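Local coordinates for protein prephenate dehydrogenase (Aquifex aeolicus, PDB 2G5C) that probably catalyses the NAD+-dependent oxidative decarboxylation of prephenate to 3-(4-hydroxyphenyl)pyruvate, a step in L-tyrosine biosynthesis, at residues 3-9 and 28-33; 14-19 and 131-136; 63-69 and 89-95. All coordinates share one frame. Residue numbers count along the deposited sequence, not the author numbering.

From the N terminus, the chain runs through strand 3-7, helix 11-22 and strand 28-32, and contact 1 closes this first beta-alpha-beta unit by pairing its two strands. Contact 3 does the same further on, joining strands 65-68 and 91-94 across helix 72-85; the two contacts follow in series, yet strands 3-7 and 65-68 are sheet neighbours, so together they form a continuous parallel block, and both touch NAD. Contact 2 closes a much longer loop, from helix 11-22 to the segment 131-136. It crosses contact 1, encloses contact 3, and meets them through Phe16, which packs on Ile6 and Met67, and through Tyr136, whose hydroxyl reaches Gln95.

Contact 1: residues 3-9 and 28-33; sequences NVLIVGV and KIYGYD. With NAD (nicotinamide-adenine-dinucleotide), chain E.
The opening beta-alpha-beta crossover of a Rossmann fold pairs strands 3-7 and 28-32 in parallel, their axes 4.4 Å apart at closest and 27° from alignment. Lys28 lies beside Asn3, and its O accepts Val4 N at 2.8 Å. Ile29 pairs with Val4 on the face that carries Ile6, with Ile29 CG2 4.0 Å from Ile6 CG1. Tyr30 (chi1 m) faces the other way, with Asn3 and Leu5; Tyr30 N donates to Val4 O (2.6 Å) and Tyr30 O accepts Ile6 N (2.7 Å). At Gly31, opposite Ile6, a CB would clash with Val9 CG2. Tyr32 (chi1 t) continues the ladder, N to Ile6 O 2.9 Å and O from Gly8 N 2.8 Å, and turns its ring edge to Val7 CG1. Beyond the strand, Asp33 reads the adenosine ribose of NAD, as the acidic residue just after the second strand commonly does in NAD-dependent Rossmann enzymes. Its OD1 accepts NAD O2B at 2.6 Å, while its OD2 takes NAD O3B at 2.7 Å and Val9 N at 2.8 Å.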
loop_
_atom_site.group_PDB
_atom_site.type_symbol
_atom_site.label_atom_id
_atom_site.label_comp_id
_atom_site.label_asym_id
_atom_site.label_seq_id
_atom_site.Cartn_x
_atom_site.Cartn_y
_atom_site.Cartn_z
ATOM N N ASN A 3 29.489 -20.210 -21.081
ATOM C CA ASN A 3 30.029 -18.857 -21.015
ATOM C C ASN A 3 28.838 -17.929 -20.805
ATOM O O ASN A 3 28.231 -17.450 -21.764
ATOM C CB ASN A 3 30.747 -18.485 -22.311
ATOM C CG ASN A 3 32.071 -19.198 -22.464
ATOM O OD1 ASN A 3 32.927 -19.128 -21.582
ATOM N ND2 ASN A 3 32.252 -19.887 -23.588
ATOM N N VAL A 4 28.499 -17.696 -19.544
ATOM C CA VAL A 4 27.371 -16.839 -19.204
ATOM C C VAL A 4 27.782 -15.375 -19.137
ATOM O O VAL A 4 28.762 -15.029 -18.481
ATOM C CB VAL A 4 26.763 -17.234 -17.839
ATOM C CG1 VAL A 4 25.649 -16.260 -17.459
ATOM C CG2 VAL A 4 26.241 -18.660 -17.895
ATOM N N LEU A 5 27.025 -14.520 -19.817
ATOM C CA LEU A 5 27.306 -13.091 -19.811
ATOM C C LEU A 5 26.183 -12.313 -19.142
ATOM O O LEU A 5 25.037 -12.349 -19.589
ATOM C CB LEU A 5 27.482 -12.559 -21.233
ATOM C CG LEU A 5 27.664 -11.036 -21.283
ATOM C CD1 LEU A 5 28.976 -10.656 -20.616
ATOM C CD2 LEU A 5 27.633 -10.549 -22.724
ATOM N N ILE A 6 26.523 -11.611 -18.070
ATOM C CA ILE A 6 25.553 -10.793 -17.359
ATOM C C ILE A 6 25.702 -9.372 -17.896
ATOM O O ILE A 6 26.748 -8.751 -17.712
ATOM C CB ILE A 6 25.839 -10.755 -15.839
ATOM C CG1 ILE A 6 25.735 -12.161 -15.237
ATOM C CG2 ILE A 6 24.882 -9.772 -15.160
ATOM C CD1 ILE A 6 24.361 -12.793 -15.319
ATOM N N VAL A 7 24.680 -8.872 -18.582
ATOM C CA VAL A 7 24.721 -7.505 -19.102
ATOM C C VAL A 7 23.986 -6.634 -18.094
ATOM O O VAL A 7 22.772 -6.758 -17.918
ATOM C CB VAL A 7 24.039 -7.387 -20.480
ATOM C CG1 VAL A 7 23.830 -5.921 -20.829
ATOM C CG2 VAL A 7 24.910 -8.057 -21.552
ATOM N N GLY A 8 24.730 -5.749 -17.437
ATOM C CA GLY A 8 24.148 -4.902 -16.415
ATOM C C GLY A 8 24.335 -5.654 -15.107
ATOM O O GLY A 8 23.472 -6.432 -14.693
ATOM N N VAL A 9 25.476 -5.436 -14.461
ATOM C CA VAL A 9 25.779 -6.121 -13.211
ATOM C C VAL A 9 25.301 -5.314 -12.007
ATOM O O VAL A 9 26.092 -4.659 -11.328
ATOM C CB VAL A 9 27.303 -6.388 -13.073
ATOM C CG1 VAL A 9 27.562 -7.325 -11.904
ATOM C CG2 VAL A 9 27.851 -6.984 -14.361
ATOM N N LYS A 28 31.750 -20.478 -16.632
ATOM C CA LYS A 28 32.232 -19.111 -16.458
ATOM C C LYS A 28 31.106 -18.090 -16.497
ATOM O O LYS A 28 30.175 -18.203 -17.296
ATOM C CB LYS A 28 33.262 -18.767 -17.538
ATOM C CG LYS A 28 34.670 -19.267 -17.242
ATOM C CD LYS A 28 35.299 -18.462 -16.113
ATOM C CE LYS A 28 36.617 -19.066 -15.654
ATOM N NZ LYS A 28 36.425 -20.433 -15.089
ATOM N N ILE A 29 31.196 -17.095 -15.620
ATOM C CA ILE A 29 30.200 -16.037 -15.554
ATOM C C ILE A 29 30.913 -14.716 -15.782
ATOM O O ILE A 29 31.767 -14.313 -14.998
ATOM C CB ILE A 29 29.490 -16.011 -14.191
ATOM C CG1 ILE A 29 28.754 -17.337 -13.972
ATOM C CG2 ILE A 29 28.505 -14.862 -14.143
ATOM C CD1 ILE A 29 28.082 -17.462 -12.624
ATOM N N TYR A 30 30.558 -14.053 -16.872
ATOM C CA TYR A 30 31.171 -12.789 -17.239
ATOM C C TYR A 30 30.185 -11.646 -17.081
ATOM O O TYR A 30 28.977 -11.865 -16.952
ATOM C CB TYR A 30 31.644 -12.855 -18.694
ATOM C CG TYR A 30 32.707 -13.893 -18.947
ATOM C CD1 TYR A 30 34.011 -13.703 -18.498
ATOM C CD2 TYR A 30 32.408 -15.071 -19.631
ATOM C CE1 TYR A 30 34.996 -14.659 -18.726
ATOM C CE2 TYR A 30 33.385 -16.035 -19.864
ATOM C CZ TYR A 30 34.678 -15.823 -19.408
ATOM O OH TYR A 30 35.656 -16.772 -19.636
ATOM N N GLY A 31 30.704 -10.425 -17.106
ATOM C CA GLY A 31 29.843 -9.273 -16.965
ATOM C C GLY A 31 30.232 -8.101 -17.840
ATOM O O GLY A 31 31.403 -7.908 -18.168
ATOM N N TYR A 32 29.223 -7.335 -18.240
ATOM C CA TYR A 32 29.406 -6.139 -19.050
ATOM C C TYR A 32 28.566 -5.060 -18.396
ATOM O O TYR A 32 27.371 -5.247 -18.159
ATOM C CB TYR A 32 28.926 -6.341 -20.489
ATOM C CG TYR A 32 28.770 -5.030 -21.233
ATOM C CD1 TYR A 32 29.860 -4.180 -21.423
ATOM C CD2 TYR A 32 27.522 -4.608 -21.688
ATOM C CE1 TYR A 32 29.707 -2.937 -22.042
ATOM C CE2 TYR A 32 27.358 -3.366 -22.307
ATOM C CZ TYR A 32 28.453 -2.538 -22.477
ATOM O OH TYR A 32 28.290 -1.300 -23.057
ATOM N N ASP A 33 29.195 -3.930 -18.104
ATOM C CA ASP A 33 28.514 -2.824 -17.459
ATOM C C ASP A 33 29.260 -1.547 -17.822
ATOM O O ASP A 33 30.477 -1.571 -18.004
ATOM C CB ASP A 33 28.535 -3.032 -15.943
ATOM C CG ASP A 33 27.475 -2.223 -15.227
ATOM O OD1 ASP A 33 27.547 -0.977 -15.250
ATOM O OD2 ASP A 33 26.563 -2.846 -14.641
HETATM P PA NAD E . 20.489 -1.691 -10.930
HETATM O O1A NAD E . 20.809 -2.362 -9.660
HETATM O O2A NAD E . 20.497 -0.178 -10.907
HETATM O O5B NAD E . 21.508 -2.264 -12.011
HETATM C C5B NAD E . 21.460 -1.802 -13.330
HETATM C C4B NAD E . 22.844 -1.919 -13.942
HETATM O O4B NAD E . 22.708 -1.400 -15.239
HETATM C C3B NAD E . 23.899 -1.032 -13.242
HETATM O O3B NAD E . 24.985 -1.791 -12.727
HETATM C C2B NAD E . 24.283 -0.028 -14.332
HETATM O O2B NAD E . 25.606 0.464 -14.286
HETATM C C1B NAD E . 23.952 -0.850 -15.556
HETATM N N9A NAD E . 23.804 -0.177 -16.858
HETATM C C8A NAD E . 23.170 1.004 -17.165
HETATM N N7A NAD E . 23.286 1.224 -18.486
HETATM C C5A NAD E . 23.983 0.203 -19.035
HETATM C C6A NAD E . 24.406 -0.111 -20.335
HETATM N N6A NAD E . 24.125 0.683 -21.353
HETATM N N1A NAD E . 25.132 -1.282 -20.562
HETATM C C2A NAD E . 25.443 -2.140 -19.507
HETATM N N3A NAD E . 25.030 -1.838 -18.217
HETATM C C4A NAD E . 24.314 -0.684 -18.002
HETATM O O3 NAD E . 19.036 -2.167 -11.510
HETATM P PN NAD E . 18.305 -3.564 -11.197
HETATM O O1N NAD E . 19.336 -4.610 -11.056
HETATM O O2N NAD E . 17.413 -3.354 -10.024
HETATM O O5D NAD E . 17.341 -3.898 -12.448
HETATM C C5D NAD E . 17.865 -4.151 -13.738
HETATM C C4D NAD E . 16.776 -4.567 -14.752
HETATM O O4D NAD E . 15.911 -5.526 -14.166
HETATM C C3D NAD E . 15.865 -3.478 -15.334
HETATM O O3D NAD E . 15.835 -3.622 -16.756
HETATM C C2D NAD E . 14.491 -3.710 -14.725
HETATM O O2D NAD E . 13.425 -3.382 -15.612
HETATM C C1D NAD E . 14.550 -5.185 -14.333
HETATM N N1N NAD E . 13.815 -5.582 -13.092
HETATM C C2N NAD E . 14.081 -4.885 -11.915
HETATM C C3N NAD E . 13.411 -5.229 -10.734
HETATM C C7N NAD E . 13.711 -4.469 -9.475
HETATM O O7N NAD E . 13.040 -4.830 -8.340
HETATM N N7N NAD E . 14.583 -3.478 -9.410
HETATM C C4N NAD E . 12.466 -6.292 -10.762
HETATM C C5N NAD E . 12.205 -6.992 -11.962
HETATM C C6N NAD E . 12.892 -6.623 -13.130
#

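Contact 2: residues 14-19 and 131-136; sequences GSFAKS and SLDNLY
Where a loop crosses a helix without forming secondary structure of its own, small residues can let it lie close while longer side chains cover it, and residues 131-136 against 14-19 illustrate this. Helix 11-22 follows the glycine-rich turn of the Rossmann fold. The loop segment is extended at Ser131 and Leu132, then bends from Asp133 onward. CA atoms come within 4.5 Å between Ser15 and Ser131 and 4.1 Å between Ser19 and Asp133.

Ser15 loses the most surface. In the m rotamer its OG accepts Leu132 N at 3.0 Å while also bonding to Phe11 O one helical turn back, and Ser15 CA gives a CA-H...O contact to Leu132 O at 3.3 Å. Ser131 (chi1 p) presses its CB to 3.4 Å from Gly14 C; a CB on Gly14 would clash with Ser131 OG, which bonds to Val128 O. Lys18 points its CB toward the loop and folds over Ser131 (m, t, p, t): CB sits 3.7 Å from Asp133 CB, CD 3.4 Å from Ser131 OG, and NZ makes a weak hydrogen bond to Ser131 O at 3.3 Å.

Tyr136 turns its ring edge toward the helix, CD2 3.5 Å from Ser19 OG by packing alone, since that hydroxyl donates to Ser15 O (2.7 Å). Tyr136 OH bonds to Gln95, and Trp161 meets the rings of Phe16 and Tyr136 edge-to-face. Leu135 touches Phe11 and Met12, residues that bind NAD. With few bonds across it, one to Ser15 OG and one weak, the contact rests mainly on van der Waals packing.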
loop_
_atom_site.group_PDB
_atom_site.type_symbol
_atom_site.label_atom_id
_atom_site.label_comp_id
_atom_site.label_asym_id
_atom_site.label_seq_id
_atom_site.Cartn_x
_atom_site.Cartn_y
_atom_site.Cartn_z
ATOM N N GLY A 14 23.325 -9.225 -10.734
ATOM C CA GLY A 14 24.102 -9.876 -9.695
ATOM C C GLY A 14 23.365 -11.015 -9.017
ATOM O O GLY A 14 23.976 -12.019 -8.660
ATOM N N SER A 15 22.054 -10.873 -8.837
ATOM C CA SER A 15 21.268 -11.921 -8.185
ATOM C C SER A 15 21.183 -13.175 -9.045
ATOM O O SER A 15 21.269 -14.294 -8.533
ATOM C CB SER A 15 19.851 -11.423 -7.864
ATOM O OG SER A 15 19.877 -10.392 -6.888
ATOM N N PHE A 16 21.001 -12.993 -10.349
ATOM C CA PHE A 16 20.924 -14.131 -11.258
ATOM C C PHE A 16 22.249 -14.878 -11.229
ATOM O O PHE A 16 22.280 -16.107 -11.185
ATOM C CB PHE A 16 20.646 -13.669 -12.688
ATOM C CG PHE A 16 20.598 -14.795 -13.686
ATOM C CD1 PHE A 16 19.532 -15.692 -13.694
ATOM C CD2 PHE A 16 21.625 -14.968 -14.606
ATOM C CE1 PHE A 16 19.487 -16.746 -14.607
ATOM C CE2 PHE A 16 21.594 -16.017 -15.524
ATOM C CZ PHE A 16 20.522 -16.907 -15.525
ATOM N N ALA A 17 23.341 -14.123 -11.254
ATOM C CA ALA A 17 24.683 -14.694 -11.234
ATOM C C ALA A 17 24.914 -15.544 -9.986
ATOM O O ALA A 17 25.401 -16.672 -10.067
ATOM C CB ALA A 17 25.724 -13.577 -11.305
ATOM N N LYS A 18 24.561 -14.996 -8.829
ATOM C CA LYS A 18 24.739 -15.710 -7.576
ATOM C C LYS A 18 23.797 -16.900 -7.513
ATOM O O LYS A 18 24.168 -17.972 -7.038
ATOM C CB LYS A 18 24.485 -14.769 -6.399
ATOM C CG LYS A 18 25.384 -13.540 -6.400
ATOM C CD LYS A 18 25.130 -12.646 -5.197
ATOM C CE LYS A 18 25.529 -13.330 -3.899
ATOM N NZ LYS A 18 25.321 -12.440 -2.723
ATOM N N SER A 19 22.575 -16.712 -7.996
ATOM C CA SER A 19 21.601 -17.791 -7.985
ATOM C C SER A 19 22.105 -18.911 -8.879
ATOM O O SER A 19 21.814 -20.084 -8.648
ATOM C CB SER A 19 20.243 -17.296 -8.488
ATOM O OG SER A 19 19.694 -16.326 -7.613
ATOM N N SER A 131 22.513 -7.751 -4.260
ATOM C CA SER A 131 22.079 -8.972 -4.932
ATOM C C SER A 131 22.067 -10.161 -3.979
ATOM O O SER A 131 22.873 -10.233 -3.053
ATOM C CB SER A 131 22.989 -9.275 -6.129
ATOM O OG SER A 131 24.341 -9.416 -5.733
ATOM N N LEU A 132 21.145 -11.092 -4.210
ATOM C CA LEU A 132 21.016 -12.281 -3.371
ATOM C C LEU A 132 21.021 -13.551 -4.215
ATOM O O LEU A 132 20.682 -13.519 -5.395
ATOM C CB LEU A 132 19.722 -12.212 -2.559
ATOM C CG LEU A 132 19.588 -11.024 -1.605
ATOM C CD1 LEU A 132 18.208 -11.025 -0.977
ATOM C CD2 LEU A 132 20.671 -11.098 -0.538
ATOM N N ASP A 133 21.393 -14.671 -3.603
ATOM C CA ASP A 133 21.446 -15.941 -4.316
ATOM C C ASP A 133 20.190 -16.789 -4.134
ATOM O O ASP A 133 20.237 -18.010 -4.274
ATOM C CB ASP A 133 22.670 -16.745 -3.868
ATOM C CG ASP A 133 22.606 -17.139 -2.402
ATOM O OD1 ASP A 133 21.626 -17.803 -2.007
ATOM O OD2 ASP A 133 23.535 -16.791 -1.644
ATOM N N ASN A 134 19.068 -16.147 -3.825
ATOM C CA ASN A 134 17.817 -16.874 -3.631
ATOM C C ASN A 134 16.644 -16.012 -4.058
ATOM O O ASN A 134 15.487 -16.396 -3.891
ATOM C CB ASN A 134 17.641 -17.246 -2.161
ATOM C CG ASN A 134 17.492 -16.026 -1.275
ATOM O OD1 ASN A 134 18.405 -15.208 -1.166
ATOM N ND2 ASN A 134 16.331 -15.891 -0.644
ATOM N N LEU A 135 16.957 -14.844 -4.607
ATOM C CA LEU A 135 15.949 -13.891 -5.049
ATOM C C LEU A 135 14.800 -14.493 -5.858
ATOM O O LEU A 135 13.675 -13.997 -5.809
ATOM C CB LEU A 135 16.613 -12.784 -5.868
ATOM C CG LEU A 135 15.675 -11.672 -6.339
ATOM C CD1 LEU A 135 15.176 -10.875 -5.135
ATOM C CD2 LEU A 135 16.404 -10.761 -7.313
ATOM N N TYR A 136 15.073 -15.566 -6.589
ATOM C CA TYR A 136 14.053 -16.188 -7.426
ATOM C C TYR A 136 13.372 -17.418 -6.821
ATOM O O TYR A 136 12.350 -17.874 -7.335
ATOM C CB TYR A 136 14.676 -16.558 -8.773
ATOM C CG TYR A 136 15.465 -15.425 -9.397
ATOM C CD1 TYR A 136 14.818 -14.330 -9.972
ATOM C CD2 TYR A 136 16.860 -15.437 -9.390
ATOM C CE1 TYR A 136 15.541 -13.274 -10.526
ATOM C CE2 TYR A 136 17.592 -14.387 -9.939
ATOM C CZ TYR A 136 16.926 -13.309 -10.507
ATOM O OH TYR A 136 17.642 -12.276 -11.065
#

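Contact 3: residues 63-69 and 89-95; sequences PDFVMLS and DATVTDQ. With NAD (nicotinamide-adenine-dinucleotide), chain E.
Another Rossmann beta-alpha-beta unit, joined through helix 72-85, pairs strands 65-68 and 91-94 in parallel, their axes 4.5 Å apart at closest and 20° from alignment, with Phe65 beside Thr91, Val66 beside Val92, Met67 beside Thr93 and Leu68 beside Asp94. Backbone hydrogen bonds alternate: Thr91 N to Asp64 O 2.8 Å, Val66 N to Thr91 O 2.7 Å, Thr93 N to Val66 O 2.8 Å, Leu68 N to Thr93 O 2.9 Å, then a weak Gln95 N to Leu68 O 3.1 Å where the strands end. A water bridges Asp64 O (3.0 Å) and Thr91 OG1 (2.6 Å). Among apolar side chains, Val66 CB meets Val92 CG2 at 4.0 Å, and Leu68 brings CD1 4.1 Å from Val92 CG1. On the other face selenomethionine Met67 (t, p, p) adds van der Waals packing, CE 3.7 Å from Thr93 CG2 and SE 3.5 Å from CG of Gln95, just beyond the strand end. At the C-terminal ends lies the cofactor, Ser69 O 3.1 Å from NAD C5D and Gln95 O 3.2 Å from NAD C6N. Strand 3-7 flanks one side and strand 114-120 the other, while helices 11-22 and 151-163 cover the face bearing Phe65, Met67 and Thr93.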
loop_
_atom_site.group_PDB
_atom_site.type_symbol
_atom_site.label_atom_id
_atom_site.label_comp_id
_atom_site.label_asym_id
_atom_site.label_seq_id
_atom_site.Cartn_x
_atom_site.Cartn_y
_atom_site.Cartn_z
ATOM N N PRO A 63 30.416 -15.390 -25.195
ATOM C CA PRO A 63 29.252 -15.878 -24.449
ATOM C C PRO A 63 28.215 -16.582 -25.311
ATOM O O PRO A 63 27.948 -16.170 -26.440
ATOM C CB PRO A 63 28.706 -14.608 -23.807
ATOM C CG PRO A 63 29.014 -13.565 -24.837
ATOM C CD PRO A 63 30.419 -13.916 -25.271
ATOM N N ASP A 64 27.641 -17.657 -24.778
ATOM C CA ASP A 64 26.615 -18.397 -25.502
ATOM C C ASP A 64 25.264 -18.284 -24.796
ATOM O O ASP A 64 24.247 -18.777 -25.284
ATOM C CB ASP A 64 27.024 -19.863 -25.664
ATOM C CG ASP A 64 27.527 -20.483 -24.380
ATOM O OD1 ASP A 64 28.022 -21.629 -24.442
ATOM O OD2 ASP A 64 27.433 -19.837 -23.316
ATOM N N PHE A 65 25.267 -17.618 -23.644
ATOM C CA PHE A 65 24.052 -17.406 -22.862
ATOM C C PHE A 65 24.133 -15.990 -22.294
ATOM O O PHE A 65 25.001 -15.695 -21.483
ATOM C CB PHE A 65 23.969 -18.422 -21.720
ATOM C CG PHE A 65 22.629 -18.467 -21.049
ATOM C CD1 PHE A 65 21.589 -19.212 -21.596
ATOM C CD2 PHE A 65 22.393 -17.736 -19.888
ATOM C CE1 PHE A 65 20.331 -19.228 -20.996
ATOM C CE2 PHE A 65 21.137 -17.743 -19.281
ATOM C CZ PHE A 65 20.104 -18.490 -19.835
ATOM N N VAL A 66 23.232 -15.116 -22.723
ATOM C CA VAL A 66 23.246 -13.735 -22.265
ATOM C C VAL A 66 21.975 -13.321 -21.523
ATOM O O VAL A 66 20.864 -13.580 -21.979
ATOM C CB VAL A 66 23.468 -12.781 -23.460
ATOM C CG1 VAL A 66 23.570 -11.344 -22.979
ATOM C CG2 VAL A 66 24.737 -13.185 -24.208
HETATM N N MSE A 67 22.153 -12.673 -20.374
HETATM C CA MSE A 67 21.024 -12.209 -19.567
HETATM C C MSE A 67 21.038 -10.689 -19.462
HETATM O O MSE A 67 21.812 -10.119 -18.696
HETATM C CB MSE A 67 21.082 -12.816 -18.161
HETATM C CG MSE A 67 19.973 -12.325 -17.213
HETATM SE SE MSE A 67 18.206 -12.930 -17.724
HETATM C CE MSE A 67 18.382 -14.774 -17.183
ATOM N N LEU A 68 20.183 -10.040 -20.246
ATOM C CA LEU A 68 20.083 -8.590 -20.234
ATOM C C LEU A 68 19.478 -8.173 -18.894
ATOM O O LEU A 68 18.313 -8.471 -18.595
ATOM C CB LEU A 68 19.216 -8.117 -21.402
ATOM C CG LEU A 68 19.758 -8.515 -22.782
ATOM C CD1 LEU A 68 18.793 -8.061 -23.859
ATOM C CD2 LEU A 68 21.129 -7.893 -23.003
ATOM N N SER A 69 20.284 -7.488 -18.091
ATOM C CA SER A 69 19.871 -7.061 -16.764
ATOM C C SER A 69 20.149 -5.586 -16.527
ATOM O O SER A 69 20.302 -5.146 -15.389
ATOM C CB SER A 69 20.602 -7.904 -15.723
ATOM O OG SER A 69 20.528 -9.276 -16.072
ATOM N N ASP A 89 24.865 -19.103 -32.519
ATOM C CA ASP A 89 24.634 -20.218 -31.609
ATOM C C ASP A 89 24.294 -19.749 -30.185
ATOM O O ASP A 89 23.909 -20.548 -29.328
ATOM C CB ASP A 89 25.888 -21.107 -31.608
ATOM C CG ASP A 89 25.758 -22.329 -30.715
ATOM O OD1 ASP A 89 24.618 -22.723 -30.377
ATOM O OD2 ASP A 89 26.810 -22.911 -30.365
ATOM N N ALA A 90 24.419 -18.450 -29.941
ATOM C CA ALA A 90 24.148 -17.889 -28.618
ATOM C C ALA A 90 22.664 -17.701 -28.297
ATOM O O ALA A 90 21.835 -17.534 -29.193
ATOM C CB ALA A 90 24.875 -16.550 -28.467
ATOM N N THR A 91 22.347 -17.730 -27.005
ATOM C CA THR A 91 20.980 -17.531 -26.524
ATOM C C THR A 91 20.950 -16.239 -25.720
ATOM O O THR A 91 21.794 -16.029 -24.849
ATOM C CB THR A 91 20.522 -18.677 -25.603
ATOM O OG1 THR A 91 20.394 -19.882 -26.367
ATOM C CG2 THR A 91 19.176 -18.342 -24.961
ATOM N N VAL A 92 19.987 -15.374 -26.020
ATOM C CA VAL A 92 19.863 -14.099 -25.320
ATOM C C VAL A 92 18.473 -13.941 -24.716
ATOM O O VAL A 92 17.470 -14.033 -25.422
ATOM C CB VAL A 92 20.109 -12.903 -26.265
ATOM C CG1 VAL A 92 19.952 -11.591 -25.492
ATOM C CG2 VAL A 92 21.498 -12.997 -26.881
ATOM N N THR A 93 18.423 -13.696 -23.408
ATOM C CA THR A 93 17.150 -13.523 -22.714
ATOM C C THR A 93 17.283 -12.316 -21.778
ATOM O O THR A 93 18.384 -11.807 -21.587
ATOM C CB THR A 93 16.769 -14.824 -21.941
ATOM O OG1 THR A 93 15.420 -14.737 -21.466
ATOM C CG2 THR A 93 17.717 -15.060 -20.777
ATOM N N ASP A 94 16.179 -11.843 -21.205
ATOM C CA ASP A 94 16.258 -10.671 -20.333
ATOM C C ASP A 94 15.499 -10.774 -19.006
ATOM O O ASP A 94 14.919 -11.810 -18.668
ATOM C CB ASP A 94 15.777 -9.428 -21.097
ATOM C CG ASP A 94 14.255 -9.409 -21.306
ATOM O OD1 ASP A 94 13.697 -10.418 -21.805
ATOM O OD2 ASP A 94 13.618 -8.381 -20.979
ATOM N N GLN A 95 15.528 -9.674 -18.260
ATOM C CA GLN A 95 14.857 -9.564 -16.969
ATOM C C GLN A 95 13.975 -8.322 -16.952
ATOM O O GLN A 95 13.338 -8.022 -15.942
ATOM C CB GLN A 95 15.890 -9.450 -15.841
ATOM C CG GLN A 95 16.636 -10.731 -15.546
ATOM C CD GLN A 95 17.411 -10.665 -14.242
ATOM O OE1 GLN A 95 18.565 -10.236 -14.206
ATOM N NE2 GLN A 95 16.768 -11.083 -13.159
HETATM P PA NAD E . 20.489 -1.691 -10.930
HETATM O O1A NAD E . 20.809 -2.362 -9.660
HETATM O O2A NAD E . 20.497 -0.178 -10.907
HETATM O O5B NAD E . 21.508 -2.264 -12.011
HETATM C C5B NAD E . 21.460 -1.802 -13.330
HETATM C C4B NAD E . 22.844 -1.919 -13.942
HETATM O O4B NAD E . 22.708 -1.400 -15.239
HETATM C C3B NAD E . 23.899 -1.032 -13.242
HETATM O O3B NAD E . 24.985 -1.791 -12.727
HETATM C C2B NAD E . 24.283 -0.028 -14.332
HETATM O O2B NAD E . 25.606 0.464 -14.286
HETATM C C1B NAD E . 23.952 -0.850 -15.556
HETATM N N9A NAD E . 23.804 -0.177 -16.858
HETATM C C8A NAD E . 23.170 1.004 -17.165
HETATM N N7A NAD E . 23.286 1.224 -18.486
HETATM C C5A NAD E . 23.983 0.203 -19.035
HETATM C C6A NAD E . 24.406 -0.111 -20.335
HETATM N N6A NAD E . 24.125 0.683 -21.353
HETATM N N1A NAD E . 25.132 -1.282 -20.562
HETATM C C2A NAD E . 25.443 -2.140 -19.507
HETATM N N3A NAD E . 25.030 -1.838 -18.217
HETATM C C4A NAD E . 24.314 -0.684 -18.002
HETATM O O3 NAD E . 19.036 -2.167 -11.510
HETATM P PN NAD E . 18.305 -3.564 -11.197
HETATM O O1N NAD E . 19.336 -4.610 -11.056
HETATM O O2N NAD E . 17.413 -3.354 -10.024
HETATM O O5D NAD E . 17.341 -3.898 -12.448
HETATM C C5D NAD E . 17.865 -4.151 -13.738
HETATM C C4D NAD E . 16.776 -4.567 -14.752
HETATM O O4D NAD E . 15.911 -5.526 -14.166
HETATM C C3D NAD E . 15.865 -3.478 -15.334
HETATM O O3D NAD E . 15.835 -3.622 -16.756
HETATM C C2D NAD E . 14.491 -3.710 -14.725
HETATM O O2D NAD E . 13.425 -3.382 -15.612
HETATM C C1D NAD E . 14.550 -5.185 -14.333
HETATM N N1N NAD E . 13.815 -5.582 -13.092
HETATM C C2N NAD E . 14.081 -4.885 -11.915
HETATM C C3N NAD E . 13.411 -5.229 -10.734
HETATM C C7N NAD E . 13.711 -4.469 -9.475
HETATM O O7N NAD E . 13.040 -4.830 -8.340
HETATM N N7N NAD E . 14.583 -3.478 -9.410
HETATM C C4N NAD E . 12.466 -6.292 -10.762
HETATM C C5N NAD E . 12.205 -6.992 -11.962
HETATM C C6N NAD E . 12.892 -6.623 -13.130
HETATM O O HOH W 1 22.646 -21.190 -26.092
#